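Local structure of uncharacterized protein (Parabacteroides merdae ATCC 43184, 5BMT) at residues 150-161 with 199-210. The protein is of unknown function, but probably combines an OB-family domain with an immunoglobulin-like fold. Sequence-based numbering, arbitrary orientation.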
loop_
_atom_site.group_PDB
_atom_site.type_symbol
_atom_site.label_atom_id
_atom_site.label_comp_id
_atom_site.label_asym_id
_atom_site.label_seq_id
_atom_site.Cartn_x
_atom_site.Cartn_y
_atom_site.Cartn_z
ATOM N N VAL A 150 0.360 20.307 7.490
ATOM C CA VAL A 150 -0.831 20.025 6.676
ATOM C C VAL A 150 -2.007 19.783 7.622
ATOM O O VAL A 150 -1.950 18.873 8.446
ATOM C CB VAL A 150 -0.608 18.791 5.741
ATOM C CG1 VAL A 150 -1.877 18.465 4.954
ATOM C CG2 VAL A 150 0.574 18.993 4.796
ATOM N N ASP A 151 -3.067 20.610 7.512
ATOM C CA ASP A 151 -4.298 20.523 8.313
ATOM C C ASP A 151 -4.054 20.284 9.829
ATOM O O ASP A 151 -4.699 19.430 10.439
ATOM C CB ASP A 151 -5.216 19.416 7.743
ATOM C CG ASP A 151 -5.827 19.732 6.389
ATOM O OD1 ASP A 151 -5.998 20.936 6.077
ATOM O OD2 ASP A 151 -6.172 18.777 5.655
ATOM N N GLY A 152 -3.135 21.042 10.417
ATOM C CA GLY A 152 -2.821 20.919 11.838
ATOM C C GLY A 152 -1.827 19.840 12.221
ATOM O O GLY A 152 -1.456 19.746 13.395
ATOM N N THR A 153 -1.392 19.004 11.257
ATOM C CA THR A 153 -0.391 17.963 11.513
ATOM C C THR A 153 0.952 18.500 11.062
ATOM O O THR A 153 1.085 18.950 9.931
ATOM C CB THR A 153 -0.741 16.627 10.825
ATOM O OG1 THR A 153 -2.008 16.180 11.299
ATOM C CG2 THR A 153 0.308 15.539 11.084
ATOM N N ASP A 154 1.948 18.437 11.934
ATOM C CA ASP A 154 3.263 18.936 11.566
ATOM C C ASP A 154 4.099 17.868 10.847
ATOM O O ASP A 154 3.849 16.663 10.973
ATOM C CB ASP A 154 4.002 19.441 12.819
ATOM C CG ASP A 154 3.375 20.675 13.449
ATOM O OD1 ASP A 154 3.036 21.618 12.701
ATOM O OD2 ASP A 154 3.270 20.717 14.689
ATOM N N ARG A 155 5.085 18.338 10.083
ATOM C CA ARG A 155 6.117 17.541 9.411
ATOM C C ARG A 155 5.516 16.430 8.543
ATOM O O ARG A 155 5.885 15.263 8.664
ATOM C CB ARG A 155 7.121 16.947 10.447
ATOM C CG ARG A 155 7.776 18.064 11.284
ATOM C CD ARG A 155 8.898 17.568 12.194
ATOM N NE ARG A 155 10.006 16.988 11.434
ATOM C CZ ARG A 155 11.013 17.664 10.891
ATOM N NH1 ARG A 155 11.087 18.989 11.025
ATOM N NH2 ARG A 155 11.950 17.026 10.203
ATOM N N VAL A 156 4.639 16.813 7.620
ATOM C CA VAL A 156 4.044 15.849 6.689
ATOM C C VAL A 156 4.867 15.830 5.386
ATOM O O VAL A 156 5.130 16.896 4.796
ATOM C CB VAL A 156 2.579 16.245 6.403
ATOM C CG1 VAL A 156 1.938 15.286 5.395
ATOM C CG2 VAL A 156 1.753 16.315 7.690
ATOM N N TYR A 157 5.266 14.629 4.945
ATOM C CA TYR A 157 5.990 14.435 3.688
ATOM C C TYR A 157 4.993 14.173 2.593
ATOM O O TYR A 157 3.922 13.624 2.853
ATOM C CB TYR A 157 6.949 13.231 3.804
ATOM C CG TYR A 157 8.147 13.521 4.678
ATOM C CD1 TYR A 157 9.306 14.075 4.141
ATOM C CD2 TYR A 157 8.125 13.242 6.045
ATOM C CE1 TYR A 157 10.420 14.339 4.941
ATOM C CE2 TYR A 157 9.236 13.497 6.855
ATOM C CZ TYR A 157 10.380 14.044 6.295
ATOM O OH TYR A 157 11.484 14.283 7.072
ATOM N N THR A 158 5.331 14.548 1.369
ATOM C CA THR A 158 4.401 14.305 0.266
ATOM C C THR A 158 5.048 13.403 -0.786
ATOM O O THR A 158 6.160 13.686 -1.265
ATOM C CB THR A 158 3.964 15.646 -0.365
ATOM O OG1 THR A 158 3.233 16.399 0.598
ATOM C CG2 THR A 158 3.067 15.449 -1.604
ATOM N N LEU A 159 4.355 12.298 -1.095
ATOM C CA LEU A 159 4.716 11.374 -2.164
ATOM C C LEU A 159 3.791 11.686 -3.338
ATOM O O LEU A 159 2.753 12.329 -3.130
ATOM C CB LEU A 159 4.533 9.921 -1.700
ATOM C CG LEU A 159 5.644 9.309 -0.845
ATOM C CD1 LEU A 159 5.791 10.012 0.506
ATOM C CD2 LEU A 159 5.375 7.834 -0.612
ATOM N N CYS A 160 4.165 11.279 -4.543
ATOM C CA CYS A 160 3.326 11.537 -5.693
ATOM C C CYS A 160 3.017 10.249 -6.440
ATOM O O CYS A 160 3.913 9.463 -6.725
ATOM C CB CYS A 160 3.990 12.550 -6.610
ATOM S SG CYS A 160 3.066 12.854 -8.126
ATOM N N LEU A 161 1.727 10.044 -6.779
ATOM C CA LEU A 161 1.323 8.861 -7.538
ATOM C C LEU A 161 0.759 9.307 -8.868
ATOM O O LEU A 161 -0.157 10.156 -8.908
ATOM C CB LEU A 161 0.286 8.012 -6.806
ATOM C CG LEU A 161 -0.136 6.723 -7.545
ATOM C CD1 LEU A 161 1.018 5.732 -7.671
ATOM C CD2 LEU A 161 -1.289 6.055 -6.830
ATOM N N ALA A 199 14.981 14.676 14.234
ATOM C CA ALA A 199 14.099 15.806 14.556
ATOM C C ALA A 199 13.379 15.587 15.907
ATOM O O ALA A 199 12.590 16.440 16.326
ATOM C CB ALA A 199 13.083 16.008 13.431
ATOM N N GLY A 200 13.684 14.470 16.587
ATOM C CA GLY A 200 13.110 14.139 17.889
ATOM C C GLY A 200 11.697 13.602 17.823
ATOM O O GLY A 200 10.944 13.723 18.796
ATOM N N LYS A 201 11.334 12.954 16.692
ATOM C CA LYS A 201 9.982 12.436 16.505
ATOM C C LYS A 201 9.945 10.924 16.560
ATOM O O LYS A 201 10.943 10.267 16.248
ATOM C CB LYS A 201 9.365 12.945 15.184
ATOM C CG LYS A 201 9.389 14.469 15.027
ATOM C CD LYS A 201 8.559 15.247 16.086
ATOM C CE LYS A 201 8.972 16.708 16.102
ATOM N NZ LYS A 201 8.350 17.447 17.239
ATOM N N LYS A 202 8.778 10.371 16.927
ATOM C CA LYS A 202 8.551 8.928 17.096
ATOM C C LYS A 202 7.710 8.331 15.966
ATOM O O LYS A 202 7.453 7.124 15.937
ATOM C CB LYS A 202 7.813 8.639 18.442
ATOM C CG LYS A 202 8.333 9.299 19.693
ATOM C CD LYS A 202 7.513 8.815 20.922
ATOM C CE LYS A 202 6.047 9.225 20.960
ATOM N NZ LYS A 202 5.750 10.190 22.048
ATOM N N ILE A 203 7.207 9.194 15.077
ATOM C CA ILE A 203 6.354 8.774 13.968
ATOM C C ILE A 203 6.769 9.498 12.708
ATOM O O ILE A 203 7.522 10.484 12.754
ATOM C CB ILE A 203 4.836 9.058 14.270
ATOM C CG1 ILE A 203 4.561 10.588 14.392
ATOM C CG2 ILE A 203 4.311 8.265 15.493
ATOM C CD1 ILE A 203 3.121 11.023 14.074
ATOM N N VAL A 204 6.240 9.011 11.585
ATOM C CA VAL A 204 6.360 9.653 10.279
ATOM C C VAL A 204 4.953 9.897 9.783
ATOM O O VAL A 204 4.105 9.016 9.917
ATOM C CB VAL A 204 7.173 8.807 9.280
ATOM C CG1 VAL A 204 7.035 9.346 7.845
ATOM C CG2 VAL A 204 8.641 8.758 9.689
ATOM N N SER A 205 4.715 11.078 9.209
ATOM C CA SER A 205 3.435 11.448 8.603
ATOM C C SER A 205 3.661 11.718 7.141
ATOM O O SER A 205 4.614 12.425 6.783
ATOM C CB SER A 205 2.854 12.697 9.264
ATOM O OG SER A 205 2.539 12.487 10.627
ATOM N N TYR A 206 2.802 11.175 6.286
ATOM C CA TYR A 206 2.947 11.451 4.860
ATOM C C TYR A 206 1.585 11.482 4.181
ATOM O O TYR A 206 0.576 11.040 4.743
ATOM C CB TYR A 206 3.873 10.426 4.176
ATOM C CG TYR A 206 3.221 9.073 3.956
ATOM C CD1 TYR A 206 3.254 8.088 4.944
ATOM C CD2 TYR A 206 2.590 8.770 2.752
ATOM C CE1 TYR A 206 2.617 6.855 4.758
ATOM C CE2 TYR A 206 2.020 7.510 2.522
ATOM C CZ TYR A 206 1.988 6.575 3.548
ATOM O OH TYR A 206 1.327 5.386 3.350
ATOM N N ARG A 207 1.560 12.015 2.973
ATOM C CA ARG A 207 0.358 11.978 2.161
ATOM C C ARG A 207 0.767 11.706 0.728
ATOM O O ARG A 207 1.948 11.856 0.397
ATOM C CB ARG A 207 -0.445 13.265 2.277
ATOM C CG ARG A 207 0.368 14.442 1.776
ATOM C CD ARG A 207 -0.426 15.694 1.959
ATOM N NE ARG A 207 0.308 16.841 1.445
ATOM C CZ ARG A 207 -0.243 18.035 1.272
ATOM N NH1 ARG A 207 -1.529 18.221 1.526
ATOM N NH2 ARG A 207 0.476 19.039 0.803
ATOM N N VAL A 208 -0.198 11.352 -0.120
ATOM C CA VAL A 208 0.065 11.061 -1.524
ATOM C C VAL A 208 -0.698 12.055 -2.371
ATOM O O VAL A 208 -1.922 12.142 -2.242
ATOM C CB VAL A 208 -0.307 9.607 -1.893
ATOM C CG1 VAL A 208 -0.040 9.337 -3.383
ATOM C CG2 VAL A 208 0.477 8.611 -1.044
ATOM N N LYS A 209 0.027 12.785 -3.254
ATOM C CA LYS A 209 -0.613 13.694 -4.179
ATOM C C LYS A 209 -0.793 12.998 -5.534
ATOM O O LYS A 209 -0.058 12.065 -5.889
ATOM C CB LYS A 209 0.154 14.998 -4.275
ATOM C CG LYS A 209 1.387 15.034 -5.101
ATOM C CD LYS A 209 1.730 16.543 -5.313
ATOM C CE LYS A 209 2.522 16.786 -6.571
ATOM N NZ LYS A 209 3.753 17.585 -6.315
ATOM N N TYR A 210 -1.805 13.410 -6.275
ATOM C CA TYR A 210 -2.096 12.786 -7.548
ATOM C C TYR A 210 -2.728 13.804 -8.497
ATOM O O TYR A 210 -3.334 14.767 -8.032
ATOM C CB TYR A 210 -3.069 11.581 -7.345
ATOM C CG TYR A 210 -4.356 11.946 -6.625
ATOM C CD1 TYR A 210 -5.459 12.424 -7.326
ATOM C CD2 TYR A 210 -4.466 11.816 -5.244
ATOM C CE1 TYR A 210 -6.641 12.760 -6.670
ATOM C CE2 TYR A 210 -5.641 12.152 -4.572
ATOM C CZ TYR A 210 -6.731 12.619 -5.292
ATOM O OH TYR A 210 -7.910 12.950 -4.659
HETATM O O HOH W 1 3.545 14.382 12.250
HETATM O O HOH W 2 6.927 12.922 9.438
#
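V150 and R207 meet from opposite directions: the valine's CG2 sits over the centre of the guanidinium, 3.8 Å above its plane, and CG1 reaches 3.5 Å from NH1. The plate so covered is also gripped at its rim, where R207 NE gives a straight bond of 3.1 Å to T158 OG1, only 4° out of the guanidinium plane. With CG between the backbone N and the carbonyl carbon (chi1 62°) and the chain extended from there to NE, R207 stands up from the sheet, its CG also packed on V156 CG1. Replacing R207 with an alanine would probably strip V150 of the surface it rests on, open a gap beside V156 and leave T158 OG1 without this donor. Further along this face, T158 CG2 fits against the K209 stem, 3.9 Å from CG, and C160 CB flanks the same stem. The other face is largely apolar: in the conformer described, L159 CD1 lies against CB and CD2 of Y206, while L161 CB lies against V208 CG1, and I120 of strand 118-126 covers L159 and Y206. Beneath these bumps, five backbone bonds run from Y157 N to L161 N, as in parallel pairing, and T158 pairs with R207. At the N-terminal end the chain turns a corner at D154 and R155, and two waters fill the divergence: one bridges D154 O and S205 OG, the other R155 O and S205 N. S205 OG also bonds Q231. A199 CB lies over one face of the R155 guanidinium, whose NE forms a salt bridge with E196 of helix 186-198. Before the corner, a type I' turn from V150 to T153 closes a β-hairpin, which brings V150 over R207; strands 153-167 and 203-214 thus pair in parallel within a mixed β-sheet, consistent with this protein's immunoglobulin-like fold.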